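Side-chain contacts in aspartate aminotransferase, cytoplasmic (Schizosaccharomyces pombe 972h-, PDB 6JPK), which catalyses the pyridoxal 5'-phosphate-dependent transfer of the amino group between L-aspartate and 2-oxoglutarate, giving oxaloacetate and L-glutamate, as a homodimer: residues P47-P51 and A52-A56; R163-Y167 and E168-S172; Q311-A314 and E315-D319. The protein carries 1 engineered substitution. All blocks are in the same frame, centred on the assembly; numbering follows the deposited sequence.

Interaction 1 of 3, residues P47-P51 and A52-A56; sequences PWILP and AVKKA
The contact forms at the N-terminal start of helix 51-62, where L50 holds the N-cap position and P51 opens the first turn. The L50 carbonyl accepts the first helical bond: K54 N donates to L50 O at 2.9 Å and 165°, while V53 N approaches the same oxygen at 2.7 Å but at only 124°, a weak bond. One residue on, K55 N donates to P51 O at 2.9 Å. Among the side chains, L50 CB lies 4.0 Å from V53 CG2, and I49 CG2 touches V53 CG1 more distantly. K54 and I49 cross at about a right angle, and K54 CB is 4.0 Å from I49 CG2. The lysine chain bends at chi3 (-50°), which brings K54 CE to 4.0 Å from I49 CG2. A water that donates to I49 O at 2.6 Å is reached only weakly by K54 NZ. At the helix start, D319 OD2 of helix 310-340 accepts from A52 N. V53 and A56 pack on I302 and I306 of helix 297-308, and F66 and H68 of the second subunit meet I49 and V53, so two helices of its own chain and the second subunit all touch the helix start.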
loop_
_atom_site.group_PDB
_atom_site.type_symbol
_atom_site.label_atom_id
_atom_site.label_comp_id
_atom_site.label_asym_id
_atom_site.label_seq_id
_atom_site.Cartn_x
_atom_site.Cartn_y
_atom_site.Cartn_z
ATOM N N PRO A 47 2.490 -3.099 23.663
ATOM C CA PRO A 47 1.858 -3.765 22.521
ATOM C C PRO A 47 1.629 -5.235 22.836
ATOM O O PRO A 47 2.408 -5.866 23.551
ATOM C CB PRO A 47 2.873 -3.570 21.389
ATOM C CG PRO A 47 3.616 -2.299 21.776
ATOM C CD PRO A 47 3.740 -2.414 23.283
ATOM N N TRP A 48 0.530 -5.777 22.326
ATOM C CA TRP A 48 0.096 -7.117 22.695
ATOM C C TRP A 48 -0.191 -7.905 21.427
ATOM O O TRP A 48 -1.194 -7.654 20.757
ATOM C CB TRP A 48 -1.139 -7.052 23.595
ATOM C CG TRP A 48 -1.518 -8.363 24.224
ATOM C CD1 TRP A 48 -0.838 -9.033 25.193
ATOM C CD2 TRP A 48 -2.684 -9.150 23.932
ATOM N NE1 TRP A 48 -1.501 -10.190 25.525
ATOM C CE2 TRP A 48 -2.639 -10.282 24.763
ATOM C CE3 TRP A 48 -3.760 -9.003 23.044
ATOM C CZ2 TRP A 48 -3.629 -11.271 24.738
ATOM C CZ3 TRP A 48 -4.737 -9.983 23.018
ATOM C CH2 TRP A 48 -4.665 -11.101 23.864
ATOM N N ILE A 49 0.661 -8.878 21.112
ATOM C CA ILE A 49 0.403 -9.760 19.978
ATOM C C ILE A 49 -0.620 -10.808 20.400
ATOM O O ILE A 49 -0.458 -11.479 21.428
ATOM C CB ILE A 49 1.703 -10.410 19.478
ATOM C CG1 ILE A 49 2.725 -9.339 19.084
ATOM C CG2 ILE A 49 1.411 -11.311 18.265
ATOM C CD1 ILE A 49 4.141 -9.894 18.917
ATOM N N LEU A 50 -1.706 -10.936 19.632
ATOM C CA LEU A 50 -2.772 -11.919 19.978
ATOM C C LEU A 50 -2.213 -13.342 19.864
ATOM O O LEU A 50 -1.659 -13.667 18.796
ATOM C CB LEU A 50 -3.960 -11.716 19.032
ATOM C CG LEU A 50 -4.399 -10.267 18.830
ATOM C CD1 LEU A 50 -5.903 -10.181 18.619
ATOM C CD2 LEU A 50 -3.976 -9.403 20.008
ATOM N N PRO A 51 -2.350 -14.157 20.920
ATOM C CA PRO A 51 -1.836 -15.537 20.852
ATOM C C PRO A 51 -2.243 -16.270 19.580
ATOM O O PRO A 51 -1.418 -16.965 18.979
ATOM C CB PRO A 51 -2.428 -16.190 22.110
ATOM C CG PRO A 51 -2.599 -15.029 23.081
ATOM C CD PRO A 51 -3.001 -13.859 22.211
ATOM N N ALA A 52 -3.487 -16.093 19.129
ATOM C CA ALA A 52 -3.916 -16.759 17.900
ATOM C C ALA A 52 -3.152 -16.243 16.684
ATOM O O ALA A 52 -2.872 -17.012 15.761
ATOM C CB ALA A 52 -5.418 -16.576 17.701
ATOM N N VAL A 53 -2.791 -14.961 16.675
ATOM C CA VAL A 53 -2.056 -14.409 15.542
ATOM C C VAL A 53 -0.620 -14.900 15.552
ATOM O O VAL A 53 -0.062 -15.248 14.506
ATOM C CB VAL A 53 -2.132 -12.869 15.552
ATOM C CG1 VAL A 53 -1.021 -12.257 14.694
ATOM C CG2 VAL A 53 -3.507 -12.408 15.085
ATOM N N LYS A 54 0.016 -14.914 16.726
ATOM C CA LYS A 54 1.369 -15.451 16.820
ATOM C C LYS A 54 1.391 -16.914 16.404
ATOM O O LYS A 54 2.267 -17.348 15.646
ATOM C CB LYS A 54 1.903 -15.296 18.243
ATOM C CG LYS A 54 3.387 -15.578 18.383
ATOM C CD LYS A 54 3.824 -15.428 19.840
ATOM C CE LYS A 54 3.348 -14.098 20.422
ATOM N NZ LYS A 54 3.308 -14.084 21.921
ATOM N N LYS A 55 0.427 -17.689 16.904
ATOM C CA LYS A 55 0.291 -19.092 16.521
ATOM C C LYS A 55 0.116 -19.250 15.009
ATOM O O LYS A 55 0.784 -20.078 14.375
ATOM C CB LYS A 55 -0.899 -19.687 17.275
ATOM C CG LYS A 55 -1.175 -21.159 17.029
ATOM C CD LYS A 55 -2.302 -21.630 17.949
ATOM C CE LYS A 55 -2.541 -23.123 17.817
ATOM N NZ LYS A 55 -3.306 -23.628 18.990
ATOM N N ALA A 56 -0.786 -18.461 14.413
ATOM C CA ALA A 56 -1.020 -18.556 12.970
ATOM C C ALA A 56 0.234 -18.207 12.169
ATOM O O ALA A 56 0.538 -18.861 11.163
ATOM C CB ALA A 56 -2.186 -17.646 12.559
HETATM O O HOH W 1 0.999 -12.153 23.507
#

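Interaction 2 of 3, residues R163-Y167 and E168-S172; sequences RSFDY and EGMLS
F165 and M170 make a Met-aromatic contact where the short edge strand 164-165 of the large mixed sheet turns into helix 167-176. This is the tightly packed part: M170 SD sits 4.7 Å from the F165 ring centroid and 81° off its normal, hence at the ring edge. The extended methionine chain brings SD to 3.6 Å from both CE1 and CZ of F165. Q201 of helix 199-211 packs on the same phenylalanine, and Y155 of strand 152-159 on the methionine. Y167 and L171 run alongside each other in the same direction, with Y167 CE1 3.5 Å from L171 CD2; the phenol oxygen beyond is hydrogen-bonded to S204. The looser side belongs to E168, an exposed residue whose chain bends at chi2 so that OE2 comes obliquely to Y167 CE2 at 3.4 Å, ring and carboxylate planes 82° apart. Backbone bonds start the helix, M170 N to D166 O at 3.0 Å and L171 N to Y167 O at 2.9 Å. D166, the N-cap residue, satisfies a first-turn N-H with its side chain. Glycine suits position 169, since a CB there would clash with D166 OD2. D166 OD1 accepts from G169 N at 2.9 Å, the donor standing 55° out of the carboxylate plane.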
loop_
_atom_site.group_PDB
_atom_site.type_symbol
_atom_site.label_atom_id
_atom_site.label_comp_id
_atom_site.label_asym_id
_atom_site.label_seq_id
_atom_site.Cartn_x
_atom_site.Cartn_y
_atom_site.Cartn_z
ATOM N N ARG A 163 -23.714 14.583 26.143
ATOM C CA ARG A 163 -22.642 13.592 26.001
ATOM C C ARG A 163 -23.181 12.288 25.406
ATOM O O ARG A 163 -23.031 11.199 25.965
ATOM C CB ARG A 163 -21.934 13.364 27.344
ATOM C CG ARG A 163 -21.321 14.673 27.912
ATOM C CD ARG A 163 -21.035 14.627 29.404
ATOM N NE ARG A 163 -19.996 15.593 29.773
ATOM C CZ ARG A 163 -19.469 15.725 30.992
ATOM N NH1 ARG A 163 -19.882 14.964 32.012
ATOM N NH2 ARG A 163 -18.522 16.637 31.195
ATOM N N SER A 164 -23.837 12.408 24.256
ATOM C CA SER A 164 -24.480 11.259 23.635
ATOM C C SER A 164 -24.476 11.450 22.125
ATOM O O SER A 164 -23.962 12.447 21.601
ATOM C CB SER A 164 -25.903 11.086 24.162
ATOM O OG SER A 164 -26.662 12.253 23.871
ATOM N N PHE A 165 -25.062 10.473 21.437
ATOM C CA PHE A 165 -25.203 10.496 19.988
ATOM C C PHE A 165 -26.334 11.447 19.602
ATOM O O PHE A 165 -27.453 11.332 20.110
ATOM C CB PHE A 165 -25.465 9.070 19.480
ATOM C CG PHE A 165 -26.027 8.985 18.065
ATOM C CD1 PHE A 165 -25.441 9.670 17.012
ATOM C CD2 PHE A 165 -27.124 8.180 17.799
ATOM C CE1 PHE A 165 -25.964 9.582 15.717
ATOM C CE2 PHE A 165 -27.653 8.075 16.502
ATOM C CZ PHE A 165 -27.077 8.783 15.463
ATOM N N ASP A 166 -26.033 12.389 18.704
ATOM C CA ASP A 166 -27.011 13.373 18.231
ATOM C C ASP A 166 -27.874 12.736 17.138
ATOM O O ASP A 166 -27.768 13.027 15.943
ATOM C CB ASP A 166 -26.299 14.629 17.744
ATOM C CG ASP A 166 -27.257 15.767 17.444
ATOM O OD1 ASP A 166 -28.492 15.546 17.492
ATOM O OD2 ASP A 166 -26.773 16.884 17.145
ATOM N N TYR A 167 -28.750 11.842 17.583
ATOM C CA TYR A 167 -29.623 11.108 16.670
ATOM C C TYR A 167 -30.496 12.050 15.843
ATOM O O TYR A 167 -30.609 11.900 14.619
ATOM C CB TYR A 167 -30.476 10.135 17.482
ATOM C CG TYR A 167 -31.659 9.566 16.759
ATOM C CD1 TYR A 167 -31.494 8.660 15.712
ATOM C CD2 TYR A 167 -32.952 9.921 17.130
ATOM C CE1 TYR A 167 -32.593 8.126 15.047
ATOM C CE2 TYR A 167 -34.058 9.396 16.474
ATOM C CZ TYR A 167 -33.874 8.497 15.441
ATOM O OH TYR A 167 -34.978 7.983 14.800
ATOM N N GLU A 168 -31.136 13.022 16.496
ATOM C CA GLU A 168 -32.059 13.895 15.770
ATOM C C GLU A 168 -31.325 14.772 14.760
ATOM O O GLU A 168 -31.837 15.022 13.665
ATOM C CB GLU A 168 -32.859 14.757 16.749
ATOM C CG GLU A 168 -33.792 13.964 17.685
ATOM C CD GLU A 168 -34.983 13.313 16.976
ATOM O OE1 GLU A 168 -35.378 13.780 15.882
ATOM O OE2 GLU A 168 -35.532 12.332 17.525
ATOM N N GLY A 169 -30.124 15.246 15.103
ATOM C CA GLY A 169 -29.344 16.017 14.145
ATOM C C GLY A 169 -28.889 15.199 12.947
ATOM O O GLY A 169 -28.958 15.665 11.803
ATOM N N MET A 170 -28.406 13.976 13.183
ATOM C CA MET A 170 -28.028 13.112 12.066
ATOM C C MET A 170 -29.228 12.805 11.170
ATOM O O MET A 170 -29.152 12.925 9.941
ATOM C CB MET A 170 -27.402 11.816 12.594
ATOM C CG MET A 170 -27.128 10.775 11.503
ATOM S SD MET A 170 -26.117 9.408 12.100
ATOM C CE MET A 170 -25.832 8.496 10.558
ATOM N N LEU A 171 -30.346 12.398 11.773
ATOM C CA LEU A 171 -31.547 12.092 10.999
ATOM C C LEU A 171 -31.974 13.285 10.152
ATOM O O LEU A 171 -32.344 13.136 8.979
ATOM C CB LEU A 171 -32.678 11.690 11.949
ATOM C CG LEU A 171 -33.514 10.450 11.630
ATOM C CD1 LEU A 171 -34.096 10.602 10.275
ATOM C CD2 LEU A 171 -32.674 9.181 11.686
ATOM N N SER A 172 -31.925 14.482 10.733
ATOM C CA SER A 172 -32.375 15.661 10.014
ATOM C C SER A 172 -31.476 15.944 8.817
ATOM O O SER A 172 -31.963 16.305 7.738
ATOM C CB SER A 172 -32.428 16.849 10.979
ATOM O OG SER A 172 -32.674 18.044 10.278
#

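Interaction 3 of 3, residues Q311-A314 and E315-D319; sequences QLFA and EWEQD
Q311 reaches one turn forward to E315: its extended side chain brings NE2 to 2.6 Å from E315 OE2, an N-H...O angle of 163°. The oxygen lies almost in the amide plane of Q311 and is met nearly along its C-O axis. E315 N also donates to Q311 O, so backbone and side chain join the same two residues. The other carboxylate oxygen, OE1, forms a salt bridge with K55 of helix 51-62. Replacing E315 by an alanine is likely to leave Q311 NE2 and the K55 ammonium without their carboxylate partner. L312 follows, its CD2 4.0 Å from E315 OE1 and its carbonyl accepting from W316 N at 2.7 Å. These i to i+4 bonds belong to the first turns of the long helix 310-340. F313 comes next and makes a T-shaped stack with W316, three residues on: the tryptophan edge points to the phenylalanine face, centroids 5.6 Å apart and planes at 85°. With CG anti to the backbone N (chi1 -169°), the F313 ring also offers its edge to E317, CE1 lying 3.4 Å from E317 OE2. W316 NE1 is hydrogen-bonded to N256 O. Last in the segment, A314 has a carbonyl oxygen with two partners, Q318 N at 3.1 Å and a water that donates at 2.6 Å and accepts from Q318 NE2.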
loop_
_atom_site.group_PDB
_atom_site.type_symbol
_atom_site.label_atom_id
_atom_site.label_comp_id
_atom_site.label_asym_id
_atom_site.label_seq_id
_atom_site.Cartn_x
_atom_site.Cartn_y
_atom_site.Cartn_z
ATOM N N GLN A 311 -10.457 -24.078 14.761
ATOM C CA GLN A 311 -9.822 -23.967 16.067
ATOM C C GLN A 311 -9.113 -22.625 16.235
ATOM O O GLN A 311 -9.249 -21.974 17.275
ATOM C CB GLN A 311 -8.847 -25.127 16.290
ATOM C CG GLN A 311 -8.263 -25.097 17.688
ATOM C CD GLN A 311 -7.156 -26.115 17.916
ATOM O OE1 GLN A 311 -7.140 -27.189 17.301
ATOM N NE2 GLN A 311 -6.214 -25.775 18.808
ATOM N N LEU A 312 -8.331 -22.196 15.239
ATOM C CA LEU A 312 -7.710 -20.875 15.337
ATOM C C LEU A 312 -8.770 -19.781 15.431
ATOM O O LEU A 312 -8.610 -18.818 16.191
ATOM C CB LEU A 312 -6.786 -20.611 14.152
ATOM C CG LEU A 312 -5.461 -21.365 14.086
ATOM C CD1 LEU A 312 -4.706 -20.999 12.811
ATOM C CD2 LEU A 312 -4.625 -21.041 15.322
ATOM N N PHE A 313 -9.865 -19.926 14.678
ATOM C CA PHE A 313 -10.953 -18.952 14.757
ATOM C C PHE A 313 -11.481 -18.849 16.184
ATOM O O PHE A 313 -11.654 -17.745 16.712
ATOM C CB PHE A 313 -12.084 -19.322 13.792
ATOM C CG PHE A 313 -13.122 -18.232 13.609
ATOM C CD1 PHE A 313 -14.149 -18.046 14.537
ATOM C CD2 PHE A 313 -13.092 -17.415 12.486
ATOM C CE1 PHE A 313 -15.110 -17.033 14.354
ATOM C CE2 PHE A 313 -14.053 -16.415 12.300
ATOM C CZ PHE A 313 -15.058 -16.235 13.231
ATOM N N ALA A 314 -11.734 -19.997 16.823
ATOM C CA ALA A 314 -12.216 -19.993 18.201
ATOM C C ALA A 314 -11.196 -19.369 19.150
ATOM O O ALA A 314 -11.567 -18.663 20.095
ATOM C CB ALA A 314 -12.550 -21.420 18.649
ATOM N N GLU A 315 -9.907 -19.643 18.936
ATOM C CA GLU A 315 -8.885 -19.046 19.791
ATOM C C GLU A 315 -8.777 -17.547 19.552
ATOM O O GLU A 315 -8.567 -16.777 20.495
ATOM C CB GLU A 315 -7.546 -19.748 19.565
ATOM C CG GLU A 315 -7.615 -21.226 20.019
ATOM C CD GLU A 315 -6.430 -22.067 19.587
ATOM O OE1 GLU A 315 -5.388 -21.484 19.231
ATOM O OE2 GLU A 315 -6.539 -23.322 19.634
ATOM N N TRP A 316 -8.934 -17.112 18.300
ATOM C CA TRP A 316 -8.977 -15.681 18.020
ATOM C C TRP A 316 -10.133 -15.016 18.762
ATOM O O TRP A 316 -9.969 -13.924 19.323
ATOM C CB TRP A 316 -9.075 -15.444 16.510
ATOM C CG TRP A 316 -9.225 -13.995 16.090
ATOM C CD1 TRP A 316 -8.479 -12.922 16.517
ATOM C CD2 TRP A 316 -10.166 -13.471 15.135
ATOM N NE1 TRP A 316 -8.912 -11.765 15.892
ATOM C CE2 TRP A 316 -9.941 -12.077 15.043
ATOM C CE3 TRP A 316 -11.179 -14.049 14.354
ATOM C CZ2 TRP A 316 -10.689 -11.250 14.195
ATOM C CZ3 TRP A 316 -11.932 -13.215 13.511
ATOM C CH2 TRP A 316 -11.681 -11.834 13.450
ATOM N N GLU A 317 -11.304 -15.668 18.797
ATOM C CA GLU A 317 -12.441 -15.097 19.522
ATOM C C GLU A 317 -12.138 -14.947 21.009
ATOM O O GLU A 317 -12.584 -13.979 21.642
ATOM C CB GLU A 317 -13.696 -15.955 19.324
ATOM C CG GLU A 317 -14.360 -15.765 17.954
ATOM C CD GLU A 317 -15.575 -16.663 17.777
ATOM O OE1 GLU A 317 -15.478 -17.875 18.107
ATOM O OE2 GLU A 317 -16.626 -16.153 17.320
ATOM N N GLN A 318 -11.388 -15.897 21.585
ATOM C CA GLN A 318 -10.894 -15.719 22.951
ATOM C C GLN A 318 -10.001 -14.484 23.072
ATOM O O GLN A 318 -10.084 -13.752 24.064
ATOM C CB GLN A 318 -10.134 -16.965 23.418
ATOM C CG GLN A 318 -11.035 -18.128 23.751
ATOM C CD GLN A 318 -12.174 -17.710 24.665
ATOM O OE1 GLN A 318 -11.950 -17.222 25.778
ATOM N NE2 GLN A 318 -13.408 -17.875 24.186
ATOM N N ASP A 319 -9.112 -14.256 22.101
ATOM C CA ASP A 319 -8.266 -13.061 22.148
ATOM C C ASP A 319 -9.094 -11.775 22.041
ATOM O O ASP A 319 -8.784 -10.776 22.700
ATOM C CB ASP A 319 -7.214 -13.098 21.034
ATOM C CG ASP A 319 -6.256 -14.306 21.136
ATOM O OD1 ASP A 319 -6.203 -14.994 22.181
ATOM O OD2 ASP A 319 -5.539 -14.560 20.144
HETATM O O HOH W 2 -13.688 -19.235 21.572
#

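Overall arrangement
Taken from the N terminus, the three contacts come in series; each joins adjoining segments, so none encloses a long loop and none nests in or crosses another. Interaction 1 brings the loop after strand 33-34 into helix 51-62. Interaction 2 follows at the sheet edge, turning strand 164-165 into helix 167-176; its centre is 38 Å from that of interaction 1, on the opposite side of the chain's centre. Interaction 3, at the start of helix 310-340, returns to the first: their centres are 10 Å apart and the two helices touch directly, through a salt bridge and a bond to a helix-start N-H. Interaction 2 touches neither, its nearest atoms being about 25 Å from interaction 3.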